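Long-range contacts in aldehyde dehydrogenase (Burkholderia vietnamiensis, PDB 5KF0), which probably oxidises aldehydes to carboxylic acids with a nicotinamide cofactor and binds NADPH: residues A[10-20]-A[192-202]; A[71-79]-A[172-180]. All coordinates share one frame; numbering follows the deposited sequence.

Contact 1: residues A[10-20]-A[192-202]; sequences LKDTYPYYLAN and VGALIIAEVLA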
# COMPACT_ATOMS: atom_id res chain seq x y z
N LEU A 10 19.83 19.86 -35.91
CA LEU A 10 21.06 19.59 -35.18
C LEU A 10 22.02 20.77 -35.33
O LEU A 10 22.31 21.21 -36.44
CB LEU A 10 21.72 18.30 -35.70
CG LEU A 10 22.86 17.70 -34.87
CD1 LEU A 10 22.38 17.28 -33.49
CD2 LEU A 10 23.49 16.51 -35.59
N LYS A 11 22.49 21.29 -34.20
CA LYS A 11 23.37 22.45 -34.23
C LYS A 11 24.81 22.04 -34.53
O LYS A 11 25.22 20.89 -34.34
CB LYS A 11 23.28 23.20 -32.89
CG LYS A 11 21.88 23.75 -32.60
CD LYS A 11 21.86 24.69 -31.39
CE LYS A 11 21.68 23.95 -30.07
NZ LYS A 11 21.72 24.86 -28.89
N ASP A 12 25.58 23.01 -35.03
CA ASP A 12 27.00 22.77 -35.31
C ASP A 12 27.80 22.59 -34.03
O ASP A 12 28.81 21.89 -34.03
CB ASP A 12 27.60 23.94 -36.10
CG ASP A 12 27.18 23.94 -37.55
OD1 ASP A 12 26.64 22.93 -38.03
OD2 ASP A 12 27.42 24.97 -38.21
N THR A 13 27.37 23.24 -32.94
CA THR A 13 28.00 23.12 -31.63
C THR A 13 26.92 23.10 -30.56
O THR A 13 25.83 23.65 -30.74
CB THR A 13 28.97 24.27 -31.32
OG1 THR A 13 28.23 25.49 -31.17
CG2 THR A 13 30.01 24.46 -32.44
N TYR A 14 27.24 22.48 -29.42
CA TYR A 14 26.40 22.44 -28.23
C TYR A 14 27.21 22.83 -27.01
O TYR A 14 28.39 22.48 -26.90
CB TYR A 14 25.77 21.04 -28.00
CG TYR A 14 24.68 20.71 -28.99
CD1 TYR A 14 23.34 20.88 -28.66
CD2 TYR A 14 24.98 20.24 -30.26
CE1 TYR A 14 22.34 20.59 -29.57
CE2 TYR A 14 23.99 19.94 -31.18
CZ TYR A 14 22.67 20.12 -30.82
OH TYR A 14 21.68 19.84 -31.74
N PRO A 15 26.60 23.54 -26.06
CA PRO A 15 27.25 23.79 -24.77
C PRO A 15 27.02 22.61 -23.84
O PRO A 15 26.23 21.71 -24.12
CB PRO A 15 26.52 25.03 -24.26
CG PRO A 15 25.09 24.77 -24.73
CD PRO A 15 25.21 24.03 -26.07
N TYR A 16 27.72 22.62 -22.71
CA TYR A 16 27.27 21.79 -21.60
C TYR A 16 26.48 22.67 -20.63
O TYR A 16 26.42 23.89 -20.77
CB TYR A 16 28.41 21.04 -20.89
CG TYR A 16 29.57 21.81 -20.28
CD1 TYR A 16 29.38 22.74 -19.25
CD2 TYR A 16 30.87 21.56 -20.69
CE1 TYR A 16 30.45 23.41 -18.68
CE2 TYR A 16 31.94 22.23 -20.13
CZ TYR A 16 31.73 23.16 -19.13
OH TYR A 16 32.79 23.83 -18.57
N TYR A 17 25.83 22.03 -19.67
CA TYR A 17 24.95 22.74 -18.74
C TYR A 17 25.50 22.60 -17.34
O TYR A 17 25.59 21.49 -16.80
CB TYR A 17 23.51 22.23 -18.85
CG TYR A 17 22.87 22.82 -20.09
CD1 TYR A 17 22.12 23.99 -20.02
CD2 TYR A 17 23.11 22.26 -21.35
CE1 TYR A 17 21.57 24.56 -21.17
CE2 TYR A 17 22.56 22.83 -22.50
CZ TYR A 17 21.80 23.97 -22.40
OH TYR A 17 21.25 24.55 -23.53
N LEU A 18 25.89 23.73 -16.76
CA LEU A 18 26.49 23.80 -15.44
C LEU A 18 25.56 24.63 -14.57
O LEU A 18 25.35 25.82 -14.84
CB LEU A 18 27.89 24.41 -15.51
CG LEU A 18 28.59 24.72 -14.18
CD1 LEU A 18 28.81 23.46 -13.42
CD2 LEU A 18 29.92 25.44 -14.44
N ALA A 19 25.01 24.01 -13.52
CA ALA A 19 24.07 24.66 -12.61
C ALA A 19 22.97 25.38 -13.40
O ALA A 19 22.73 26.59 -13.24
CB ALA A 19 24.79 25.61 -11.66
N ASN A 20 22.33 24.63 -14.28
CA ASN A 20 21.14 24.96 -15.05
C ASN A 20 21.42 25.83 -16.27
O ASN A 20 20.46 26.14 -16.97
CB ASN A 20 20.05 25.70 -14.24
CG ASN A 20 19.65 24.98 -12.95
OD1 ASN A 20 20.48 24.37 -12.26
ND2 ASN A 20 18.37 25.10 -12.61
N VAL A 192 24.23 14.34 -27.34
CA VAL A 192 23.39 15.44 -27.80
C VAL A 192 21.99 15.34 -27.21
O VAL A 192 21.40 16.36 -26.81
CB VAL A 192 23.35 15.49 -29.33
CG1 VAL A 192 22.36 16.56 -29.80
CG2 VAL A 192 24.75 15.75 -29.88
N GLY A 193 21.41 14.14 -27.18
CA GLY A 193 20.08 13.98 -26.61
C GLY A 193 19.99 14.51 -25.19
O GLY A 193 19.08 15.27 -24.85
N ALA A 194 20.96 14.13 -24.35
CA ALA A 194 21.00 14.63 -22.97
C ALA A 194 21.12 16.15 -22.91
O ALA A 194 20.56 16.78 -22.01
CB ALA A 194 22.16 13.97 -22.22
N LEU A 195 21.85 16.75 -23.86
CA LEU A 195 22.00 18.20 -23.87
C LEU A 195 20.74 18.90 -24.36
O LEU A 195 20.49 20.05 -24.00
CB LEU A 195 23.20 18.61 -24.71
CG LEU A 195 24.53 18.12 -24.13
CD1 LEU A 195 25.65 18.36 -25.13
CD2 LEU A 195 24.85 18.79 -22.78
N ILE A 196 19.92 18.22 -25.18
CA ILE A 196 18.62 18.80 -25.52
C ILE A 196 17.67 18.72 -24.31
O ILE A 196 16.94 19.68 -24.01
CB ILE A 196 18.02 18.11 -26.76
CG1 ILE A 196 18.87 18.40 -28.00
CG2 ILE A 196 16.58 18.60 -26.98
CD1 ILE A 196 18.50 17.54 -29.19
N ILE A 197 17.69 17.59 -23.60
CA ILE A 197 16.97 17.50 -22.33
C ILE A 197 17.39 18.63 -21.40
O ILE A 197 16.55 19.31 -20.80
CB ILE A 197 17.19 16.12 -21.68
CG1 ILE A 197 16.55 15.00 -22.52
CG2 ILE A 197 16.65 16.10 -20.26
CD1 ILE A 197 16.77 13.60 -21.96
N ALA A 198 18.71 18.88 -21.31
CA ALA A 198 19.21 19.95 -20.45
C ALA A 198 18.72 21.32 -20.90
O ALA A 198 18.36 22.16 -20.07
CB ALA A 198 20.74 19.92 -20.42
N GLU A 199 18.70 21.57 -22.22
CA GLU A 199 18.23 22.86 -22.72
C GLU A 199 16.77 23.09 -22.34
O GLU A 199 16.39 24.20 -21.97
CB GLU A 199 18.40 22.90 -24.24
CG GLU A 199 17.96 24.20 -24.89
CD GLU A 199 17.76 24.04 -26.39
OE1 GLU A 199 16.93 24.76 -26.96
OE2 GLU A 199 18.42 23.16 -26.99
N VAL A 200 15.95 22.04 -22.43
CA VAL A 200 14.55 22.13 -22.04
C VAL A 200 14.42 22.42 -20.54
O VAL A 200 13.65 23.29 -20.12
CB VAL A 200 13.80 20.85 -22.45
CG1 VAL A 200 12.41 20.80 -21.82
CG2 VAL A 200 13.69 20.81 -23.98
N LEU A 201 15.18 21.69 -19.71
CA LEU A 201 15.16 21.94 -18.27
C LEU A 201 15.63 23.35 -17.94
O LEU A 201 15.16 23.95 -16.96
CB LEU A 201 16.03 20.92 -17.54
CG LEU A 201 15.42 19.54 -17.34
CD1 LEU A 201 16.50 18.59 -16.83
CD2 LEU A 201 14.27 19.66 -16.35
N ALA A 202 16.56 23.90 -18.73
CA ALA A 202 17.07 25.24 -18.48
C ALA A 202 16.00 26.31 -18.67
O ALA A 202 16.18 27.43 -18.18
CB ALA A 202 18.26 25.52 -19.39
O HOH W 1 18.48 27.98 -16.56
O HOH W 2 16.58 25.93 -14.76
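Y17 lays its ring across the backbone of helix 192-202: one face covers the A198-E199 peptide, with E199 N 3.9 Å from the plane and toward the rim, while A198 CB comes within 3.5 Å of Y17 CD2. Alanine suits 198 because its single methyl lets the ring come this close. Further along, Y17 OH rests 3.4 Å from E199 CB, the glutamate chain crossing it at a slant on the way to its salt bridge with R87; A202 CB approaches obliquely near Y17 CE1. One turn earlier L195 points from the helix toward the strand, CD1 and CD2 each 3.5 Å from P15 O, a buried carbonyl with no polar partner in the model. The tyrosines thus pack the small N-terminal sheet, strands 13-18 and 39-43 among it, onto a helix of the Rossmann-like sheet of the aldehyde dehydrogenase fold. Y14 offers its ring face to V192 CG1, a CH-pi contact 4.1 Å from the centroid; CG1, anti to its backbone N (chi1 175°), also touches L10 CD1. K11 N donates an almost straight bond to Y14 OH (3.0 Å, 172°), which helps hold the hydroxyl end in place. A water lies 2.7 Å from N20 O and 2.9 Å from A202 O, bridging the two carbonyls.

Contact 2: residues A[71-79]-A[172-180]; sequences YRRQAVLDH and VAPALAAGC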
# COMPACT_ATOMS: atom_id res chain seq x y z
N TYR A 71 3.58 20.08 -6.55
CA TYR A 71 2.95 20.54 -7.79
C TYR A 71 3.93 21.36 -8.64
O TYR A 71 3.78 21.40 -9.87
CB TYR A 71 1.67 21.32 -7.50
CG TYR A 71 1.89 22.60 -6.73
CD1 TYR A 71 2.17 23.79 -7.38
CD2 TYR A 71 1.84 22.61 -5.34
CE1 TYR A 71 2.38 24.97 -6.67
CE2 TYR A 71 2.05 23.78 -4.62
CZ TYR A 71 2.33 24.94 -5.30
OH TYR A 71 2.55 26.12 -4.60
N ARG A 72 4.93 21.99 -8.02
CA ARG A 72 5.95 22.69 -8.80
C ARG A 72 6.88 21.71 -9.50
O ARG A 72 7.26 21.92 -10.66
CB ARG A 72 6.76 23.64 -7.90
CG ARG A 72 6.04 24.93 -7.50
CD ARG A 72 6.21 26.04 -8.55
NE ARG A 72 7.62 26.32 -8.86
CZ ARG A 72 8.36 27.22 -8.23
NH1 ARG A 72 7.84 27.95 -7.25
NH2 ARG A 72 9.63 27.40 -8.58
N ARG A 73 7.28 20.63 -8.80
CA ARG A 73 8.08 19.59 -9.44
C ARG A 73 7.31 18.97 -10.59
O ARG A 73 7.87 18.75 -11.68
CB ARG A 73 8.47 18.51 -8.42
CG ARG A 73 9.36 19.01 -7.28
CD ARG A 73 9.49 17.94 -6.21
NE ARG A 73 10.13 18.44 -4.99
CZ ARG A 73 10.45 17.66 -3.96
NH1 ARG A 73 10.20 16.36 -4.02
NH2 ARG A 73 11.02 18.17 -2.87
N GLN A 74 6.02 18.70 -10.39
CA GLN A 74 5.19 18.20 -11.47
C GLN A 74 5.17 19.17 -12.65
O GLN A 74 5.24 18.75 -13.82
CB GLN A 74 3.77 17.96 -10.97
CG GLN A 74 2.86 17.36 -12.03
CD GLN A 74 1.44 17.16 -11.53
OE1 GLN A 74 0.77 18.11 -11.14
NE2 GLN A 74 0.98 15.91 -11.53
N ALA A 75 5.07 20.48 -12.38
CA ALA A 75 5.01 21.45 -13.47
C ALA A 75 6.28 21.44 -14.29
O ALA A 75 6.24 21.62 -15.52
CB ALA A 75 4.74 22.85 -12.90
N VAL A 76 7.44 21.27 -13.64
CA VAL A 76 8.70 21.15 -14.36
C VAL A 76 8.66 19.95 -15.29
O VAL A 76 9.02 20.04 -16.47
CB VAL A 76 9.88 21.07 -13.37
CG1 VAL A 76 11.14 20.64 -14.10
CG2 VAL A 76 10.09 22.42 -12.68
N LEU A 77 8.20 18.81 -14.77
CA LEU A 77 8.13 17.60 -15.59
C LEU A 77 7.15 17.78 -16.75
O LEU A 77 7.42 17.33 -17.87
CB LEU A 77 7.74 16.41 -14.72
CG LEU A 77 8.86 16.03 -13.73
CD1 LEU A 77 8.32 15.22 -12.54
CD2 LEU A 77 9.97 15.27 -14.45
N ASP A 78 6.02 18.43 -16.49
CA ASP A 78 5.04 18.67 -17.55
C ASP A 78 5.59 19.58 -18.64
O ASP A 78 5.28 19.40 -19.82
CB ASP A 78 3.76 19.28 -16.98
CG ASP A 78 3.00 18.34 -16.09
OD1 ASP A 78 3.17 17.11 -16.25
OD2 ASP A 78 2.22 18.83 -15.25
N HIS A 79 6.40 20.59 -18.25
CA HIS A 79 7.05 21.43 -19.25
C HIS A 79 7.94 20.60 -20.16
O HIS A 79 7.95 20.80 -21.38
CB HIS A 79 7.90 22.51 -18.59
CG HIS A 79 8.60 23.39 -19.57
ND1 HIS A 79 7.95 24.40 -20.26
CD2 HIS A 79 9.88 23.41 -20.00
CE1 HIS A 79 8.81 25.00 -21.07
NE2 HIS A 79 9.99 24.43 -20.92
N VAL A 172 16.86 11.19 -14.56
CA VAL A 172 16.52 12.61 -14.46
C VAL A 172 15.10 12.80 -13.97
O VAL A 172 14.83 13.62 -13.08
CB VAL A 172 16.74 13.29 -15.83
CG1 VAL A 172 16.15 14.70 -15.83
CG2 VAL A 172 18.22 13.32 -16.18
N ALA A 173 14.14 12.11 -14.61
CA ALA A 173 12.74 12.38 -14.29
C ALA A 173 12.40 12.01 -12.85
O ALA A 173 11.75 12.83 -12.16
CB ALA A 173 11.82 11.67 -15.29
N PRO A 174 12.80 10.85 -12.32
CA PRO A 174 12.53 10.58 -10.89
C PRO A 174 13.29 11.50 -9.96
O PRO A 174 12.77 11.84 -8.89
CB PRO A 174 12.97 9.12 -10.70
CG PRO A 174 13.36 8.60 -12.04
CD PRO A 174 13.40 9.70 -13.03
N ALA A 175 14.50 11.92 -10.34
CA ALA A 175 15.23 12.86 -9.49
C ALA A 175 14.44 14.15 -9.32
O ALA A 175 14.35 14.68 -8.21
CB ALA A 175 16.61 13.14 -10.09
N LEU A 176 13.86 14.66 -10.42
CA LEU A 176 13.05 15.88 -10.32
C LEU A 176 11.80 15.64 -9.49
O LEU A 176 11.42 16.48 -8.66
CB LEU A 176 12.69 16.37 -11.72
CG LEU A 176 13.88 16.82 -12.57
CD1 LEU A 176 13.48 16.92 -14.04
CD2 LEU A 176 14.40 18.16 -12.07
N ALA A 177 11.15 14.48 -9.69
CA ALA A 177 9.97 14.14 -8.90
C ALA A 177 10.31 14.06 -7.42
O ALA A 177 9.53 14.49 -6.57
CB ALA A 177 9.38 12.81 -9.37
N ALA A 178 11.48 13.49 -7.10
CA ALA A 178 11.88 13.29 -5.71
C ALA A 178 12.47 14.53 -5.07
O ALA A 178 12.54 14.60 -3.84
CB ALA A 178 12.92 12.16 -5.61
N GLY A 179 12.90 15.51 -5.86
CA GLY A 179 13.49 16.71 -5.32
C GLY A 179 14.99 16.68 -5.12
O GLY A 179 15.50 17.38 -4.24
N CYS A 180 15.73 15.88 -5.93
CA CYS A 180 17.18 15.75 -5.82
C CYS A 180 17.88 16.58 -6.88
O CYS A 180 17.57 16.43 -8.07
CB CYS A 180 17.62 14.30 -6.02
SG CYS A 180 17.14 13.17 -4.73
O HOH W 3 7.36 15.51 -5.35
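With CG opposite its carbonyl carbon (chi1 -63°) and the chain extended from CG to NE, R73, in one of its two conformers, runs from helix 71-79 across to the C-terminal end of helix 172-178. Its aliphatic part passes L176 O, with CD 3.4 Å from that oxygen, and NH1 then donates to A177 O at 3.2 Å. This acceptor lies near the guanidinium plane, although the donor is tilted 35° from the carbonyl plane; a water also donates to A177 O. An arginine is well placed here, since carbonyls at a helix C terminus would favour a positive charge. G179 CA sits 3.4 Å above the centre of the guanidinium, a closeness that glycine permits; with positive phi it is the C-prime residue of a Schellman motif, in which C180 N bonds to A175 O and G179 N, weakly, to L176 O. One turn on, where the helices run antiparallel (154°), L77 CD2 lies 3.9 Å from L176 CD1 and the leucines slant across one another. L77 CD1 reaches the methyl of A177, small residues at 173 and 177 giving the leucine a close seat. Around this pair, helix 103-123 covers L77 and A173, L201 of helix 192-202 packs on V76 and L176, and helix 467-473 lies against P174 and A177.

Overall arrangement
From the N terminus the chain first lays down strand 13-18, then passes through the small sheet with 39-43 into helix 70-86, the first partner of contact 2. Contact 2 closes a loop of 92 residues when helix 164-178 returns beside it. The chain goes on through strand 182-185 to helix 192-202, which closes the longer loop of contact 1, so the smaller loop lies wholly within the larger one. Their centres are 18 Å apart, yet they touch: L201, on helix 192-202, packs against V76, V172 and L176. That helix therefore lies between the N-terminal strand and the helix pair, packing both against the same helix of the cofactor-binding domain.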